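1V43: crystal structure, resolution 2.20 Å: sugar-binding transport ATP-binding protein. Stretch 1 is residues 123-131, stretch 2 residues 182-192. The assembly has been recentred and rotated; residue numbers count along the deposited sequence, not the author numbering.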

# COMPACT_ATOMS: atom_id res chain seq x y z
N ARG A 123 -18.38 -9.56 -30.06
CA ARG A 123 -18.53 -8.12 -30.30
C ARG A 123 -19.09 -7.44 -29.04
O ARG A 123 -18.60 -6.40 -28.61
N TRP A 124 -20.13 -8.06 -28.46
CA TRP A 124 -20.77 -7.53 -27.25
C TRP A 124 -19.77 -7.44 -26.09
O TRP A 124 -19.63 -6.40 -25.46
N ALA A 125 -19.05 -8.53 -25.83
CA ALA A 125 -18.08 -8.56 -24.74
C ALA A 125 -16.94 -7.59 -25.00
O ALA A 125 -16.52 -6.87 -24.10
N ALA A 126 -16.46 -7.57 -26.24
CA ALA A 126 -15.35 -6.70 -26.61
C ALA A 126 -15.73 -5.24 -26.42
O ALA A 126 -14.92 -4.42 -25.97
N GLU A 127 -16.97 -4.89 -26.77
CA GLU A 127 -17.42 -3.52 -26.61
C GLU A 127 -17.49 -3.18 -25.11
O GLU A 127 -17.07 -2.10 -24.69
N LEU A 128 -18.00 -4.12 -24.31
CA LEU A 128 -18.13 -3.93 -22.87
C LEU A 128 -16.79 -3.69 -22.20
O LEU A 128 -16.71 -2.94 -21.23
N LEU A 129 -15.74 -4.33 -22.70
CA LEU A 129 -14.41 -4.14 -22.13
C LEU A 129 -13.62 -3.05 -22.87
O LEU A 129 -12.46 -2.78 -22.55
N GLN A 130 -14.24 -2.42 -23.86
CA GLN A 130 -13.60 -1.38 -24.65
C GLN A 130 -12.33 -1.89 -25.33
O GLN A 130 -11.30 -1.21 -25.35
N ILE A 131 -12.39 -3.10 -25.86
CA ILE A 131 -11.24 -3.66 -26.55
C ILE A 131 -11.61 -4.04 -27.99
O ILE A 131 -10.90 -4.83 -28.61
N ALA A 182 -11.58 -0.53 -10.73
CA ALA A 182 -12.65 0.32 -11.24
C ALA A 182 -13.29 -0.28 -12.48
O ALA A 182 -14.51 -0.30 -12.61
N GLU A 183 -12.46 -0.73 -13.41
CA GLU A 183 -12.96 -1.33 -14.65
C GLU A 183 -13.88 -2.53 -14.33
O GLU A 183 -15.01 -2.58 -14.77
N ILE A 184 -13.39 -3.48 -13.54
CA ILE A 184 -14.19 -4.64 -13.19
C ILE A 184 -15.50 -4.28 -12.45
O ILE A 184 -16.57 -4.77 -12.82
N LYS A 185 -15.41 -3.41 -11.45
CA LYS A 185 -16.58 -3.00 -10.68
C LYS A 185 -17.65 -2.33 -11.56
O LYS A 185 -18.83 -2.69 -11.49
N LYS A 186 -17.25 -1.38 -12.39
CA LYS A 186 -18.22 -0.72 -13.27
C LYS A 186 -18.88 -1.70 -14.23
O LYS A 186 -20.07 -1.61 -14.50
N LEU A 187 -18.08 -2.63 -14.77
CA LEU A 187 -18.60 -3.64 -15.67
C LEU A 187 -19.67 -4.49 -14.97
O LEU A 187 -20.74 -4.74 -15.52
N GLN A 188 -19.36 -4.93 -13.75
CA GLN A 188 -20.30 -5.75 -12.98
C GLN A 188 -21.59 -4.99 -12.68
O GLN A 188 -22.65 -5.58 -12.69
N GLN A 189 -21.49 -3.68 -12.43
CA GLN A 189 -22.69 -2.87 -12.14
C GLN A 189 -23.51 -2.67 -13.40
O GLN A 189 -24.71 -2.42 -13.35
N LYS A 190 -22.86 -2.76 -14.55
CA LYS A 190 -23.59 -2.62 -15.79
C LYS A 190 -24.29 -3.96 -16.06
O LYS A 190 -25.45 -4.01 -16.45
N LEU A 191 -23.58 -5.06 -15.82
CA LEU A 191 -24.14 -6.39 -16.08
C LEU A 191 -25.07 -6.90 -15.00
O LEU A 191 -26.03 -7.63 -15.28
N LYS A 192 -24.82 -6.48 -13.77
CA LYS A 192 -25.59 -6.92 -12.63
C LYS A 192 -25.49 -8.43 -12.51
O LYS A 192 -26.44 -9.08 -12.06

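Packing between the C-terminal end of helix 123-128, with the turn that follows it, and helix 182-191. The two helix axes run at 130° and come no closer than 12.3 Å, so the space between them is filled by side chains, and no hydrogen bond crosses it. The backbones lie nearest at L128 and L187, whose CA atoms are 7.2 Å apart.

L128 is the centre of the contact. Its CA-to-CB bond points toward helix 182-191. L128 CB lies 4.0 Å from L187 CD1, while the m,t rotamer (chi1 -79°, chi2 171°) spreads the two methyls, L128 CD1 to 3.9 Å from L191 CD2 and L128 CD2 to 3.5 Å from K190 NZ. Opposite it, E183, L187, K190 and L191 also point toward stretch 1, a spacing of three and four residues that places all four on one side of their helix. L187 is t,p (173°, 67°); this conformation turns both methyls toward stretch 1, with L187 CD1 against L128 and also near L129, and L187 CD2 4.0 Å from L129 CD2. L129 leaves its backbone sideways, and m,m (-86°, -64°) brings its end back to the contact. L191, m,t (-68°, 179°), directs CD2 at both L128 and W124. The indole also starts sideways; chi1 of 165° (t) and chi2 of 80° bring its six-membered ring across, so that W124 CZ2 sits 3.8 Å from L191 CD2, an oblique approach to the ring.

Polar groups border this apolar centre. K190 is extended, with all four chi angles t, which carries its amine past L128 to the neighbourhood of E127. E127 starts sideways, but its t,m rotamer brings the carboxylate nearer to K190, yet E127 OE1 and K190 NZ remain 4.2 Å apart: the charges are complementary, but the distance is beyond a salt bridge.

At the other end, E183 takes t,p (179°, 60°) and reaches toward the turn after helix 123-128. That turn is a Schellman motif: Q130 has positive phi (58°), and I131 N bonds to A126 O at 2.9 Å while Q130 N bonds to E127 O at 3.0 Å. E183 OE2 comes within 4.0 Å of L129 CD1 and 4.1 Å of L128 O. The Q130 side chain, m at chi1 and between wells at chi2 (145°), brings Q130 OE1 to 3.5 Å from E183 OE2, a close approach of two oxygens without a hydrogen bond. A125 and I184 stay out of the contact, A125 pointing sideways and I184 away.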

# COMPACT_ATOMS: atom_id res chain seq x y z
CB ARG A 123 -19.49 -7.87 -31.47
CG ARG A 123 -18.89 -8.13 -32.87
CD ARG A 123 -19.96 -8.07 -33.97
NE ARG A 123 -19.40 -8.20 -35.32
CZ ARG A 123 -19.13 -7.18 -36.13
NH1 ARG A 123 -19.39 -5.94 -35.75
NH2 ARG A 123 -18.61 -7.40 -37.33
CB TRP A 124 -21.96 -8.43 -26.89
CG TRP A 124 -22.52 -8.25 -25.49
CD1 TRP A 124 -23.39 -7.27 -25.06
CD2 TRP A 124 -22.30 -9.11 -24.36
NE1 TRP A 124 -23.72 -7.48 -23.74
CE2 TRP A 124 -23.07 -8.60 -23.29
CE3 TRP A 124 -21.53 -10.27 -24.16
CZ2 TRP A 124 -23.10 -9.21 -22.02
CZ3 TRP A 124 -21.55 -10.87 -22.89
CH2 TRP A 124 -22.34 -10.34 -21.85
CB ALA A 125 -17.53 -9.98 -24.56
CB ALA A 126 -14.95 -6.98 -28.07
CB GLU A 127 -18.79 -3.33 -27.28
CG GLU A 127 -19.32 -1.89 -27.30
CD GLU A 127 -19.73 -1.38 -25.91
OE1 GLU A 127 -20.36 -2.15 -25.15
OE2 GLU A 127 -19.43 -0.21 -25.59
CB LEU A 128 -18.81 -5.14 -22.23
CG LEU A 128 -20.33 -5.14 -22.39
CD1 LEU A 128 -20.92 -6.45 -21.93
CD2 LEU A 128 -20.90 -3.99 -21.60
CB LEU A 129 -13.65 -5.47 -22.17
CG LEU A 129 -13.83 -6.48 -21.02
CD1 LEU A 129 -13.29 -5.86 -19.74
CD2 LEU A 129 -15.30 -6.89 -20.86
CB GLN A 130 -13.27 -0.16 -23.77
CG GLN A 130 -14.49 0.64 -23.36
CD GLN A 130 -14.37 1.22 -21.96
OE1 GLN A 130 -14.22 0.48 -20.98
NE2 GLN A 130 -14.42 2.55 -21.86
CB ILE A 131 -10.70 -4.92 -25.83
CG1 ILE A 131 -11.85 -5.88 -25.53
CG2 ILE A 131 -9.97 -4.52 -24.54
CD1 ILE A 131 -11.41 -7.26 -25.10
CB ALA A 182 -12.11 1.72 -11.54
CB GLU A 183 -11.77 -1.79 -15.49
CG GLU A 183 -12.13 -2.45 -16.81
CD GLU A 183 -12.91 -1.54 -17.73
OE1 GLU A 183 -12.84 -0.30 -17.54
OE2 GLU A 183 -13.59 -2.06 -18.64
CB ILE A 184 -13.33 -5.65 -12.38
CG1 ILE A 184 -12.36 -6.34 -13.35
CG2 ILE A 184 -14.22 -6.68 -11.65
CD1 ILE A 184 -11.20 -7.08 -12.68
CB LYS A 185 -16.16 -2.06 -9.53
CG LYS A 185 -17.31 -1.66 -8.59
CD LYS A 185 -18.25 -2.84 -8.31
CE LYS A 185 -19.44 -2.46 -7.44
NZ LYS A 185 -19.11 -2.51 -6.00
CB LYS A 186 -17.56 0.38 -14.09
CG LYS A 186 -17.12 1.59 -13.30
CD LYS A 186 -16.45 2.50 -14.32
CE LYS A 186 -15.87 3.75 -13.73
NZ LYS A 186 -15.13 4.46 -14.82
CB LEU A 187 -17.46 -4.55 -16.14
CG LEU A 187 -17.89 -5.77 -16.95
CD1 LEU A 187 -18.44 -5.29 -18.28
CD2 LEU A 187 -16.72 -6.73 -17.16
CB GLN A 188 -19.65 -6.24 -11.68
CG GLN A 188 -20.51 -7.23 -10.88
CD GLN A 188 -21.61 -6.55 -10.08
OE1 GLN A 188 -22.62 -7.16 -9.73
NE2 GLN A 188 -21.41 -5.28 -9.77
CB GLN A 189 -22.31 -1.48 -11.59
CG GLN A 189 -21.68 -1.53 -10.23
CD GLN A 189 -21.23 -0.16 -9.74
OE1 GLN A 189 -20.58 0.58 -10.49
NE2 GLN A 189 -21.54 0.16 -8.49
CB LYS A 190 -22.61 -2.28 -16.93
CG LYS A 190 -23.29 -1.86 -18.23
CD LYS A 190 -22.28 -1.35 -19.26
CE LYS A 190 -22.97 -1.02 -20.58
NZ LYS A 190 -22.00 -0.63 -21.65
CB LEU A 191 -23.00 -7.40 -16.29
CG LEU A 191 -22.17 -7.20 -17.56
CD1 LEU A 191 -21.07 -8.26 -17.62
CD2 LEU A 191 -23.08 -7.29 -18.79
CB LYS A 192 -27.06 -6.51 -12.73
CG LYS A 192 -27.31 -5.01 -12.55
CD LYS A 192 -26.61 -4.48 -11.31
CE LYS A 192 -26.93 -5.30 -10.05
NZ LYS A 192 -26.16 -4.82 -8.85